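Local atomic coordinates of pectinesterase (Sitophilus oryzae, PDB entry 4PMH), a protein that catalyses hydrolysis of the methyl esters of pectin, releasing methanol, and probably helps the weevil digest plant cell walls. Residues F241-D246 with D250-F255; L312-S317 with G327-A332; T219-D224 with A234-C239. All coordinates share one frame; numbering follows the deposited sequence.

Contact 1: residues F241-D246 with D250-F255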
ATOM      1  N   PHE A 241       3.059  11.052   0.397  1.00 13.19           N
ATOM      2  CA  PHE A 241       2.105  10.538  -0.578  1.00 13.58           C
ATOM      3  C   PHE A 241       1.917  11.612  -1.648  1.00 14.29           C
ATOM      4  O   PHE A 241       1.516  12.752  -1.326  1.00 14.19           O
ATOM      5  CB  PHE A 241       0.754  10.233   0.089  1.00 13.47           C
ATOM      6  CG  PHE A 241       0.836   9.246   1.223  1.00 12.97           C
ATOM      7  CD1 PHE A 241       1.129   9.675   2.509  1.00 13.26           C
ATOM      8  CD2 PHE A 241       0.624   7.887   1.005  1.00 12.77           C
ATOM      9  CE1 PHE A 241       1.219   8.762   3.560  1.00 13.10           C
ATOM     10  CE2 PHE A 241       0.726   6.973   2.038  1.00 12.99           C
ATOM     11  CZ  PHE A 241       1.029   7.413   3.327  1.00 12.97           C
ATOM     12  N   TYR A 242       2.197  11.268  -2.906  1.00 14.40           N
ATOM     13  CA  TYR A 242       2.271  12.256  -3.975  1.00 14.62           C
ATOM     14  C   TYR A 242       1.266  11.928  -5.070  1.00 14.37           C
ATOM     15  O   TYR A 242       1.361  10.882  -5.712  1.00 13.45           O
ATOM     16  CB  TYR A 242       3.692  12.291  -4.550  1.00 15.96           C
ATOM     17  CG  TYR A 242       3.964  13.474  -5.438  1.00 16.89           C
ATOM     18  CD1 TYR A 242       3.550  13.470  -6.755  1.00 17.69           C
ATOM     19  CD2 TYR A 242       4.624  14.607  -4.949  1.00 18.05           C
ATOM     20  CE1 TYR A 242       3.773  14.556  -7.570  1.00 18.89           C
ATOM     21  CE2 TYR A 242       4.855  15.711  -5.761  1.00 18.70           C
ATOM     22  CZ  TYR A 242       4.419  15.676  -7.071  1.00 19.24           C
ATOM     23  OH  TYR A 242       4.644  16.735  -7.923  1.00 20.61           O
ATOM     24  N   VAL A 243       0.315  12.820  -5.271  1.00 14.29           N
ATOM     25  CA  VAL A 243      -0.731  12.641  -6.257  1.00 15.35           C
ATOM     26  C   VAL A 243      -0.228  13.177  -7.584  1.00 16.90           C
ATOM     27  O   VAL A 243      -0.025  14.371  -7.734  1.00 16.34           O
ATOM     28  CB  VAL A 243      -2.004  13.388  -5.885  1.00 15.24           C
ATOM     29  CG1 VAL A 243      -3.116  13.073  -6.878  1.00 15.54           C
ATOM     30  CG2 VAL A 243      -2.436  13.004  -4.479  1.00 15.37           C
ATOM     31  N   LYS A 244      -0.035  12.279  -8.531  1.00 18.07           N
ATOM     32  CA  LYS A 244       0.515  12.630  -9.820  1.00 20.86           C
ATOM     33  C   LYS A 244      -0.564  13.174 -10.722  1.00 22.19           C
ATOM     34  O   LYS A 244      -1.728  12.815 -10.610  1.00 21.43           O
ATOM     35  CB  LYS A 244       1.141  11.404 -10.482  1.00 22.97           C
ATOM     36  CG  LYS A 244       2.504  11.017  -9.921  1.00 25.38           C
ATOM     37  CD  LYS A 244       3.292  10.133 -10.882  1.00 29.11           C
ATOM     38  CE  LYS A 244       3.811  10.890 -12.097  1.00 29.43           C
ATOM     39  NZ  LYS A 244       5.056  11.678 -11.865  1.00 30.73           N
ATOM     40  N   ALA A 245      -0.149  14.039 -11.640  1.00 26.06           N
ATOM     41  CA  ALA A 245      -1.060  14.658 -12.598  1.00 30.03           C
ATOM     42  C   ALA A 245      -0.757  14.238 -14.047  1.00 32.84           C
ATOM     43  O   ALA A 245      -1.490  14.618 -14.971  1.00 35.74           O
ATOM     44  CB  ALA A 245      -0.987  16.174 -12.452  1.00 30.36           C
ATOM     45  N   ASP A 246       0.280  13.423 -14.240  1.00 36.16           N
ATOM     46  CA  ASP A 246       0.798  13.109 -15.584  1.00 38.60           C
ATOM     47  C   ASP A 246      -0.022  12.079 -16.341  1.00 42.74           C
ATOM     48  O   ASP A 246       0.096  11.968 -17.562  1.00 44.72           O
ATOM     49  CB  ASP A 246       2.233  12.589 -15.509  1.00 39.15           C
ATOM     50  CG  ASP A 246       2.297  11.147 -15.057  1.00 38.71           C
ATOM     51  OD1 ASP A 246       1.485  10.773 -14.182  1.00 37.61           O
ATOM     52  OD2 ASP A 246       3.129  10.379 -15.584  1.00 39.72           O
ATOM     53  N   ASP A 250      -8.218  15.152 -13.590  1.00 47.85           N
ATOM     54  CA  ASP A 250      -9.608  15.463 -13.335  1.00 47.34           C
ATOM     55  C   ASP A 250      -9.958  15.186 -11.873  1.00 45.66           C
ATOM     56  O   ASP A 250     -10.395  16.106 -11.197  1.00 48.17           O
ATOM     57  CB  ASP A 250     -10.559  14.741 -14.318  1.00 48.25           C
ATOM     58  CG  ASP A 250     -10.644  13.230 -14.082  1.00 50.65           C
ATOM     59  OD1 ASP A 250      -9.637  12.649 -13.617  1.00 48.67           O
ATOM     60  OD2 ASP A 250     -11.719  12.629 -14.360  1.00 49.72           O
ATOM     61  N   THR A 251      -9.728  13.967 -11.366  1.00 41.96           N
ATOM     62  CA  THR A 251     -10.340  13.560 -10.075  1.00 41.90           C
ATOM     63  C   THR A 251      -9.695  12.433  -9.233  1.00 38.18           C
ATOM     64  O   THR A 251     -10.235  11.338  -9.144  1.00 46.84           O
ATOM     65  CB  THR A 251     -11.801  13.153 -10.315  1.00 42.20           C
ATOM     66  OG1 THR A 251     -12.410  12.811  -9.062  1.00 47.26           O
ATOM     67  CG2 THR A 251     -11.882  11.972 -11.286  1.00 42.23           C
ATOM     68  N   ALA A 252      -8.592  12.726  -8.563  1.00 29.10           N
ATOM     69  CA  ALA A 252      -7.758  11.720  -7.888  1.00 23.82           C
ATOM     70  C   ALA A 252      -8.268  11.292  -6.499  1.00 20.52           C
ATOM     71  O   ALA A 252      -9.064  11.995  -5.893  1.00 18.99           O
ATOM     72  CB  ALA A 252      -6.354  12.281  -7.750  1.00 23.82           C
ATOM     73  N   VAL A 253      -7.806  10.134  -6.022  1.00 17.63           N
ATOM     74  CA  VAL A 253      -8.127   9.641  -4.670  1.00 16.95           C
ATOM     75  C   VAL A 253      -6.931   8.874  -4.102  1.00 15.60           C
ATOM     76  O   VAL A 253      -6.420   7.984  -4.751  1.00 14.80           O
ATOM     77  CB  VAL A 253      -9.328   8.685  -4.643  1.00 17.83           C
ATOM     78  CG1 VAL A 253      -9.882   8.599  -3.228  1.00 17.82           C
ATOM     79  CG2 VAL A 253     -10.417   9.106  -5.617  1.00 18.83           C
ATOM     80  N   VAL A 254      -6.504   9.185  -2.887  1.00 13.99           N
ATOM     81  CA  VAL A 254      -5.285   8.556  -2.355  1.00 13.30           C
ATOM     82  C   VAL A 254      -5.560   7.155  -1.795  1.00 13.02           C
ATOM     83  O   VAL A 254      -5.092   6.142  -2.371  1.00 13.56           O
ATOM     84  CB  VAL A 254      -4.633   9.442  -1.290  1.00 13.49           C
ATOM     85  CG1 VAL A 254      -3.398   8.775  -0.696  1.00 13.10           C
ATOM     86  CG2 VAL A 254      -4.286  10.797  -1.885  1.00 13.92           C
ATOM     87  N   PHE A 255      -6.306   7.093  -0.686  1.00 12.57           N
ATOM     88  CA  PHE A 255      -6.538   5.865   0.059  1.00 12.49           C
ATOM     89  C   PHE A 255      -7.850   5.185  -0.306  1.00 12.63           C
ATOM     90  O   PHE A 255      -8.876   5.844  -0.452  1.00 13.35           O
ATOM     91  CB  PHE A 255      -6.527   6.145   1.564  1.00 12.73           C
ATOM     92  CG  PHE A 255      -5.231   6.724   2.060  1.00 12.82           C
ATOM     93  CD1 PHE A 255      -4.157   5.915   2.340  1.00 13.45           C
ATOM     94  CD2 PHE A 255      -5.083   8.093   2.219  1.00 13.56           C
ATOM     95  CE1 PHE A 255      -2.953   6.451   2.783  1.00 13.35           C
ATOM     96  CE2 PHE A 255      -3.893   8.644   2.667  1.00 13.11           C
ATOM     97  CZ  PHE A 255      -2.827   7.823   2.945  1.00 13.31           C
TER
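Phe-255 sets the edge of its ring, at CE1 and CZ, over one face of the Phe-241 ring in an edge-to-face pair. The centroids lie 5.1 Å apart and the planes are inclined at 62°. Phe-255 CZ stands 3.7 Å above the plane of the Phe-241 ring, displaced toward its rim, and its nearest atom there is Phe-241 CE2 at 3.8 Å. The two side chains cross at nearly a right angle. Further along, Val-243 straddles two partners with its two methyls. CG1, anti to the backbone N, presses on Ala-252 CB at 3.4 Å, tighter than ordinary carbon contact, while CG2 meets Val-254 CG2 at 3.9 Å. The strands 241-243 and 252-255 run nearly antiparallel, at 166°, but their axes stay 8.3 Å apart and no hydrogen bond joins them: they belong to different sheets of the beta-helix and face each other through its interior. Trp-280 of the helix 278-283 touches both Val-243 and Ala-252, and Val-228 touches both phenyl rings. Without the Phe-241 ring, as with an alanine here, the edge of Phe-255 is likely to lose the face it points at, and a gap would probably open beside Val-254. The side chain of Phe-255 is about 8 Å from that of Asp-226, the probable nucleophile, so the pair lies near the likely active site. With only carbon meeting carbon, the two walls are held by close fit and exclusion of water, without a directional polar bond.

Contact 2: residues L312-S317 with G327-A332; sequences LIIKES and GPWTTA
Trp-329 reaches with the far end of its six-membered ring, CZ3 and CH2, to a methyl of Leu-312 and the terminal methyl of Ile-314. Leu-312 CD2 makes the closer approach, 3.6 Å from Trp-329 CZ3 and 3.7 Å from CH2, and it meets the indole obliquely. In Leu-312, CG stands anti to the backbone N (chi1 171°), and chi2 of 62° turns CD1 aside and leaves CD2 extended, anti to CA, toward the indole. Ile-314 uses the end of its longer branch: CD1 lies 4.0 Å from Trp-329 CH2, and the two side chains lie alongside, pointing opposite ways. In Ile-314 CG1 is anti to the carbonyl carbon and the branch is extended. The CA atoms of Leu-312 and Trp-329 are 10.9 Å apart, so side chains alone span the interior of the right-handed parallel beta-helix, from strand 311-315 on one wall to the short, loosely paired strand around 329-330 on another. Within the second segment Pro-328 CG sits above one face of the indole, toward its rim. The rings of Tyr-338 and Phe-356 also meet Trp-329, with planes inclined at about 35°, and Leu-288 touches its side chain. The indole is about 7 Å from the side chain of Arg-290, a probable substrate-binding residue.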
ATOM      1  N   LEU A 312      -9.377   4.544   8.311  1.00 11.82           N
ATOM      2  CA  LEU A 312      -8.235   5.411   8.055  1.00 11.84           C
ATOM      3  C   LEU A 312      -8.217   6.612   8.997  1.00 11.58           C
ATOM      4  O   LEU A 312      -9.174   7.342   9.074  1.00 11.10           O
ATOM      5  CB  LEU A 312      -8.279   5.957   6.628  1.00 11.99           C
ATOM      6  CG  LEU A 312      -7.283   7.049   6.270  1.00 12.33           C
ATOM      7  CD1 LEU A 312      -5.830   6.596   6.374  1.00 12.73           C
ATOM      8  CD2 LEU A 312      -7.565   7.512   4.854  1.00 13.02           C
ATOM      9  N   ILE A 313      -7.102   6.808   9.677  1.00 11.60           N
ATOM     10  CA  ILE A 313      -6.855   8.015  10.444  1.00 11.65           C
ATOM     11  C   ILE A 313      -5.603   8.728   9.924  1.00 11.23           C
ATOM     12  O   ILE A 313      -4.540   8.119   9.799  1.00 11.03           O
ATOM     13  CB  ILE A 313      -6.722   7.674  11.923  1.00 12.12           C
ATOM     14  CG1 ILE A 313      -8.109   7.273  12.437  1.00 12.66           C
ATOM     15  CG2 ILE A 313      -6.150   8.868  12.711  1.00 12.44           C
ATOM     16  CD1 ILE A 313      -8.086   6.750  13.845  1.00 12.99           C
ATOM     17  N   ILE A 314      -5.751  10.011   9.594  1.00 11.45           N
ATOM     18  CA  ILE A 314      -4.612  10.870   9.257  1.00 11.63           C
ATOM     19  C   ILE A 314      -4.404  11.820  10.417  1.00 11.96           C
ATOM     20  O   ILE A 314      -5.261  12.652  10.702  1.00 11.98           O
ATOM     21  CB  ILE A 314      -4.837  11.638   7.964  1.00 11.78           C
ATOM     22  CG1 ILE A 314      -5.018  10.659   6.806  1.00 12.23           C
ATOM     23  CG2 ILE A 314      -3.655  12.561   7.680  1.00 11.96           C
ATOM     24  CD1 ILE A 314      -5.606  11.273   5.560  1.00 12.31           C
ATOM     25  N   LYS A 315      -3.280  11.653  11.107  1.00 12.86           N
ATOM     26  CA  LYS A 315      -2.984  12.373  12.351  1.00 13.27           C
ATOM     27  C   LYS A 315      -1.662  13.144  12.272  1.00 13.77           C
ATOM     28  O   LYS A 315      -0.653  12.588  11.841  1.00 12.48           O
ATOM     29  CB  LYS A 315      -2.859  11.356  13.481  1.00 14.42           C
ATOM     30  CG  LYS A 315      -2.482  11.930  14.838  1.00 14.83           C
ATOM     31  CD  LYS A 315      -2.804  10.906  15.915  1.00 16.32           C
ATOM     32  CE  LYS A 315      -2.412  11.381  17.310  1.00 16.63           C
ATOM     33  NZ  LYS A 315      -2.679  10.315  18.308  1.00 16.65           N
ATOM     34  N   GLU A 316      -1.666  14.410  12.711  1.00 13.71           N
ATOM     35  CA  GLU A 316      -0.441  15.217  12.807  1.00 14.97           C
ATOM     36  C   GLU A 316       0.401  15.168  11.539  1.00 14.10           C
ATOM     37  O   GLU A 316       1.616  15.039  11.563  1.00 13.97           O
ATOM     38  CB  GLU A 316       0.315  14.850  14.095  1.00 16.52           C
ATOM     39  CG  GLU A 316      -0.580  15.189  15.279  1.00 18.52           C
ATOM     40  CD  GLU A 316      -0.016  14.877  16.637  1.00 20.15           C
ATOM     41  OE1 GLU A 316       1.122  14.400  16.701  1.00 22.94           O
ATOM     42  OE2 GLU A 316      -0.727  15.138  17.637  1.00 22.58           O
ATOM     43  N   SER A 317      -0.297  15.273  10.416  1.00 13.61           N
ATOM     44  CA  SER A 317       0.324  15.247   9.120  1.00 13.34           C
ATOM     45  C   SER A 317       0.106  16.581   8.393  1.00 14.36           C
ATOM     46  O   SER A 317      -0.778  17.374   8.747  1.00 13.58           O
ATOM     47  CB  SER A 317      -0.229  14.089   8.305  1.00 12.85           C
ATOM     48  OG  SER A 317       0.214  12.854   8.838  1.00 12.75           O
ATOM     49  N   GLY A 327     -14.788  18.682   1.548  1.00 18.29           N
ATOM     50  CA  GLY A 327     -15.244  17.301   1.376  1.00 17.69           C
ATOM     51  C   GLY A 327     -14.184  16.390   0.759  1.00 16.25           C
ATOM     52  O   GLY A 327     -14.279  15.996  -0.419  1.00 16.90           O
ATOM     53  N   PRO A 328     -13.160  16.042   1.560  1.00 14.44           N
ATOM     54  CA  PRO A 328     -12.011  15.258   1.126  1.00 14.89           C
ATOM     55  C   PRO A 328     -12.269  13.743   0.965  1.00 14.03           C
ATOM     56  O   PRO A 328     -11.370  13.018   0.522  1.00 14.51           O
ATOM     57  CB  PRO A 328     -10.975  15.514   2.227  1.00 14.63           C
ATOM     58  CG  PRO A 328     -11.764  15.903   3.425  1.00 14.93           C
ATOM     59  CD  PRO A 328     -13.124  16.351   2.995  1.00 14.57           C
ATOM     60  N   TRP A 329     -13.467  13.277   1.321  1.00 13.35           N
ATOM     61  CA  TRP A 329     -13.806  11.861   1.278  1.00 13.34           C
ATOM     62  C   TRP A 329     -14.929  11.643   0.276  1.00 13.88           C
ATOM     63  O   TRP A 329     -15.984  12.252   0.401  1.00 14.50           O
ATOM     64  CB  TRP A 329     -14.298  11.428   2.634  1.00 12.66           C
ATOM     65  CG  TRP A 329     -13.385  11.741   3.765  1.00 11.85           C
ATOM     66  CD1 TRP A 329     -13.664  12.564   4.813  1.00 11.92           C
ATOM     67  CD2 TRP A 329     -12.066  11.238   3.986  1.00 11.51           C
ATOM     68  NE1 TRP A 329     -12.594  12.623   5.675  1.00 11.62           N
ATOM     69  CE2 TRP A 329     -11.607  11.800   5.207  1.00 11.55           C
ATOM     70  CE3 TRP A 329     -11.232  10.340   3.303  1.00 11.30           C
ATOM     71  CZ2 TRP A 329     -10.347  11.513   5.740  1.00 11.30           C
ATOM     72  CZ3 TRP A 329      -9.967  10.057   3.834  1.00 11.26           C
ATOM     73  CH2 TRP A 329      -9.546  10.632   5.050  1.00 11.47           C
ATOM     74  N   THR A 330     -14.728  10.769  -0.704  1.00 14.58           N
ATOM     75  CA  THR A 330     -15.720  10.616  -1.776  1.00 15.10           C
ATOM     76  C   THR A 330     -16.438   9.241  -1.791  1.00 15.13           C
ATOM     77  O   THR A 330     -16.252   8.409  -0.898  1.00 13.75           O
ATOM     78  CB  THR A 330     -15.108  10.964  -3.155  1.00 15.58           C
ATOM     79  OG1 THR A 330     -16.154  11.064  -4.126  1.00 16.89           O
ATOM     80  CG2 THR A 330     -14.117   9.913  -3.603  1.00 15.86           C
ATOM     81  N   THR A 331     -17.284   9.036  -2.805  1.00 15.09           N
ATOM     82  CA  THR A 331     -18.138   7.875  -2.867  1.00 15.63           C
ATOM     83  C   THR A 331     -17.350   6.572  -2.879  1.00 15.20           C
ATOM     84  O   THR A 331     -16.316   6.480  -3.551  1.00 15.52           O
ATOM     85  CB  THR A 331     -19.013   7.956  -4.135  1.00 16.33           C
ATOM     86  OG1 THR A 331     -19.741   9.179  -4.103  1.00 16.38           O
ATOM     87  CG2 THR A 331     -19.992   6.813  -4.199  1.00 16.82           C
ATOM     88  N   ALA A 332     -17.825   5.574  -2.137  1.00 14.20           N
ATOM     89  CA  ALA A 332     -17.190   4.245  -2.157  1.00 14.50           C
ATOM     90  C   ALA A 332     -17.270   3.590  -3.539  1.00 15.44           C
ATOM     91  O   ALA A 332     -18.137   3.934  -4.363  1.00 15.41           O
ATOM     92  CB  ALA A 332     -17.810   3.321  -1.113  1.00 14.27           C
TER

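Contact 3: residues T219-D224 with A234-C239; sequences TYIEGD and AIFESC
Ile-221 brings its terminal methyl CD1 to the Phe-236 ring, 3.8 Å from CE1 and 4.0 Å from CD1, in an oblique approach with the side chains crossing at about a right angle. At the other end of the contact Thr-219 lies beside Cys-239: Thr-219 CB is 3.9 Å from Cys-239 SG, and Thr-219 O is close to the cysteine's CA and CB. Here the backbones come nearest, the CA atoms of Thr-219 and Cys-239 being 4.7 Å apart, yet no hydrogen bond crosses between the segments. The Phe-236 ring is held in place by a stack with Tyr-216 and an edge-to-face pair with Phe-241. Thr-219 is fixed through OG1, which bonds to Thr-217 O and to Ala-193 N, while Cys-239 N bonds to Ser-272 OG. Backbone bonds from Ile-221 to Thr-240 and Tyr-242 tie its strand to the next rung. The polypeptide bends at Ser-238 (phi 58°, psi 45°), between strands 233-237 and 240-243. Strands 220-223 and 233-237 lie in two different parallel sheets that meet near a corner, and apolar side chains stacked from coil to coil fill the space between them, the arrangement of the right-handed parallel beta-helix of pectinesterases.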
ATOM      1  N   THR A 219       9.100   6.728   3.635  1.00 13.29           N
ATOM      2  CA  THR A 219       8.812   6.140   2.352  1.00 13.29           C
ATOM      3  C   THR A 219       7.921   7.072   1.513  1.00 13.72           C
ATOM      4  O   THR A 219       7.007   7.747   2.033  1.00 14.38           O
ATOM      5  CB  THR A 219       8.225   4.728   2.574  1.00 13.02           C
ATOM      6  OG1 THR A 219       9.280   3.861   3.022  1.00 12.52           O
ATOM      7  CG2 THR A 219       7.590   4.147   1.299  1.00 12.83           C
ATOM      8  N   TYR A 220       8.233   7.095   0.217  1.00 13.37           N
ATOM      9  CA  TYR A 220       7.605   7.932  -0.792  1.00 13.54           C
ATOM     10  C   TYR A 220       6.695   7.060  -1.670  1.00 13.11           C
ATOM     11  O   TYR A 220       7.136   6.053  -2.239  1.00 12.90           O
ATOM     12  CB  TYR A 220       8.688   8.581  -1.684  1.00 14.03           C
ATOM     13  CG  TYR A 220       8.137   9.374  -2.853  1.00 14.54           C
ATOM     14  CD1 TYR A 220       7.742  10.708  -2.695  1.00 15.13           C
ATOM     15  CD2 TYR A 220       7.987   8.791  -4.115  1.00 14.82           C
ATOM     16  CE1 TYR A 220       7.240  11.438  -3.763  1.00 14.85           C
ATOM     17  CE2 TYR A 220       7.470   9.518  -5.190  1.00 15.00           C
ATOM     18  CZ  TYR A 220       7.102  10.833  -5.012  1.00 14.40           C
ATOM     19  OH  TYR A 220       6.569  11.547  -6.061  1.00 14.17           O
ATOM     20  N   ILE A 221       5.440   7.463  -1.791  1.00 12.67           N
ATOM     21  CA  ILE A 221       4.449   6.688  -2.484  1.00 13.05           C
ATOM     22  C   ILE A 221       3.665   7.607  -3.424  1.00 13.43           C
ATOM     23  O   ILE A 221       3.115   8.622  -2.975  1.00 13.04           O
ATOM     24  CB  ILE A 221       3.461   6.009  -1.485  1.00 12.68           C
ATOM     25  CG1 ILE A 221       4.219   5.247  -0.397  1.00 12.67           C
ATOM     26  CG2 ILE A 221       2.495   5.084  -2.220  1.00 12.84           C
ATOM     27  CD1 ILE A 221       3.368   4.840   0.773  1.00 13.07           C
ATOM     28  N   GLU A 222       3.604   7.253  -4.710  1.00 13.84           N
ATOM     29  CA  GLU A 222       2.872   8.067  -5.668  1.00 14.95           C
ATOM     30  C   GLU A 222       1.883   7.284  -6.496  1.00 14.07           C
ATOM     31  O   GLU A 222       2.042   6.096  -6.721  1.00 14.50           O
ATOM     32  CB  GLU A 222       3.811   8.879  -6.599  1.00 17.19           C
ATOM     33  CG  GLU A 222       4.786   8.092  -7.447  1.00 18.26           C
ATOM     34  CD  GLU A 222       5.652   8.962  -8.386  1.00 19.23           C
ATOM     35  OE1 GLU A 222       5.841   8.516  -9.536  1.00 20.56           O
ATOM     36  OE2 GLU A 222       6.147  10.055  -7.997  1.00 18.04           O
ATOM     37  N   GLY A 223       0.882   8.004  -6.973  1.00 13.78           N
ATOM     38  CA  GLY A 223      -0.178   7.445  -7.781  1.00 13.57           C
ATOM     39  C   GLY A 223      -1.217   8.509  -8.043  1.00 13.71           C
ATOM     40  O   GLY A 223      -0.983   9.692  -7.808  1.00 13.14           O
ATOM     41  N   ASP A 224      -2.367   8.088  -8.526  1.00 14.20           N
ATOM     42  CA  ASP A 224      -3.461   9.000  -8.737  1.00 15.08           C
ATOM     43  C   ASP A 224      -4.799   8.472  -8.251  1.00 15.15           C
ATOM     44  O   ASP A 224      -5.567   9.255  -7.744  1.00 15.10           O
ATOM     45  CB  ASP A 224      -3.545   9.464 -10.195  1.00 16.00           C
ATOM     46  CG  ASP A 224      -3.535   8.322 -11.210  1.00 17.63           C
ATOM     47  OD1 ASP A 224      -3.932   7.167 -10.902  1.00 17.82           O
ATOM     48  OD2 ASP A 224      -3.124   8.610 -12.364  1.00 18.81           O
ATOM     49  N   ALA A 234      -2.011  -0.980   8.619  1.00 14.45           N
ATOM     50  CA  ALA A 234      -0.797  -0.400   8.030  1.00 14.11           C
ATOM     51  C   ALA A 234      -0.526   0.980   8.596  1.00 13.88           C
ATOM     52  O   ALA A 234      -1.392   1.849   8.560  1.00 13.01           O
ATOM     53  CB  ALA A 234      -0.913  -0.337   6.514  1.00 14.18           C
ATOM     54  N   ILE A 235       0.678   1.147   9.144  1.00 13.68           N
ATOM     55  CA  ILE A 235       1.136   2.393   9.736  1.00 13.76           C
ATOM     56  C   ILE A 235       2.106   3.065   8.771  1.00 13.55           C
ATOM     57  O   ILE A 235       3.028   2.416   8.260  1.00 13.42           O
ATOM     58  CB  ILE A 235       1.857   2.116  11.067  1.00 14.65           C
ATOM     59  CG1 ILE A 235       0.864   1.521  12.059  1.00 15.81           C
ATOM     60  CG2 ILE A 235       2.530   3.364  11.610  1.00 14.42           C
ATOM     61  CD1 ILE A 235       1.521   0.760  13.193  1.00 16.64           C
ATOM     62  N   PHE A 236       1.893   4.353   8.518  1.00 12.81           N
ATOM     63  CA  PHE A 236       2.746   5.141   7.635  1.00 13.04           C
ATOM     64  C   PHE A 236       3.265   6.304   8.448  1.00 13.21           C
ATOM     65  O   PHE A 236       2.510   7.223   8.747  1.00 13.80           O
ATOM     66  CB  PHE A 236       1.948   5.679   6.456  1.00 13.12           C
ATOM     67  CG  PHE A 236       1.385   4.617   5.574  1.00 13.83           C
ATOM     68  CD1 PHE A 236       2.111   4.140   4.480  1.00 14.09           C
ATOM     69  CD2 PHE A 236       0.129   4.079   5.826  1.00 14.09           C
ATOM     70  CE1 PHE A 236       1.584   3.158   3.663  1.00 14.64           C
ATOM     71  CE2 PHE A 236      -0.395   3.088   5.008  1.00 14.12           C
ATOM     72  CZ  PHE A 236       0.331   2.634   3.923  1.00 14.63           C
ATOM     73  N   GLU A 237       4.534   6.245   8.844  1.00 13.10           N
ATOM     74  CA  GLU A 237       5.125   7.285   9.691  1.00 13.98           C
ATOM     75  C   GLU A 237       6.248   7.978   8.918  1.00 13.65           C
ATOM     76  O   GLU A 237       7.152   7.303   8.386  1.00 12.89           O
ATOM     77  CB  GLU A 237       5.651   6.681  11.012  1.00 15.05           C
ATOM     78  CG  GLU A 237       6.350   7.688  11.889  1.00 17.16           C
ATOM     79  CD  GLU A 237       6.805   7.142  13.237  1.00 20.61           C
ATOM     80  OE1 GLU A 237       6.789   5.913  13.462  1.00 21.85           O
ATOM     81  OE2 GLU A 237       7.196   7.975  14.090  1.00 25.07           O
ATOM     82  N   SER A 238       6.187   9.311   8.855  1.00 12.88           N
ATOM     83  CA  SER A 238       7.175  10.119   8.126  1.00 13.05           C
ATOM     84  C   SER A 238       7.254   9.721   6.657  1.00 12.24           C
ATOM     85  O   SER A 238       8.319   9.578   6.099  1.00 12.49           O
ATOM     86  CB  SER A 238       8.551  10.078   8.779  1.00 13.58           C
ATOM     87  OG  SER A 238       8.423  10.446  10.152  1.00 15.96           O
ATOM     88  N   CYS A 239       6.099   9.555   6.052  1.00 12.58           N
ATOM     89  CA  CYS A 239       6.009   9.143   4.662  1.00 12.50           C
ATOM     90  C   CYS A 239       5.514  10.311   3.839  1.00 12.86           C
ATOM     91  O   CYS A 239       5.035  11.288   4.391  1.00 12.61           O
ATOM     92  CB  CYS A 239       5.047   7.962   4.529  1.00 13.00           C
ATOM     93  SG  CYS A 239       5.710   6.384   5.097  1.00 12.97           S
TER

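Overall arrangement
Along the chain contact 3 comes first, then contact 1, then contact 2, following the winding of the beta-helix; their centres lie 13 to 14 Å apart. Contacts 1 and 3 share a parallel sheet, in which strands 220-223 and 240-243 are neighbours, with Lys-244 N 2.8 Å from Gly-223 O, a probable hydrogen bond. Strands 233-237 of contact 3 and 311-315 of contact 2 belong to a second sheet, and strands 252-257 and 329-330 to a third. Contacts 1 and 2 touch inside the beta-helix, where Phe-255 CD2 is 3.7 Å from Leu-312 CD2, whereas contacts 2 and 3 do not meet. Contact 1 touches both others, and the three contribute to the apolar interior near the probable catalytic residues.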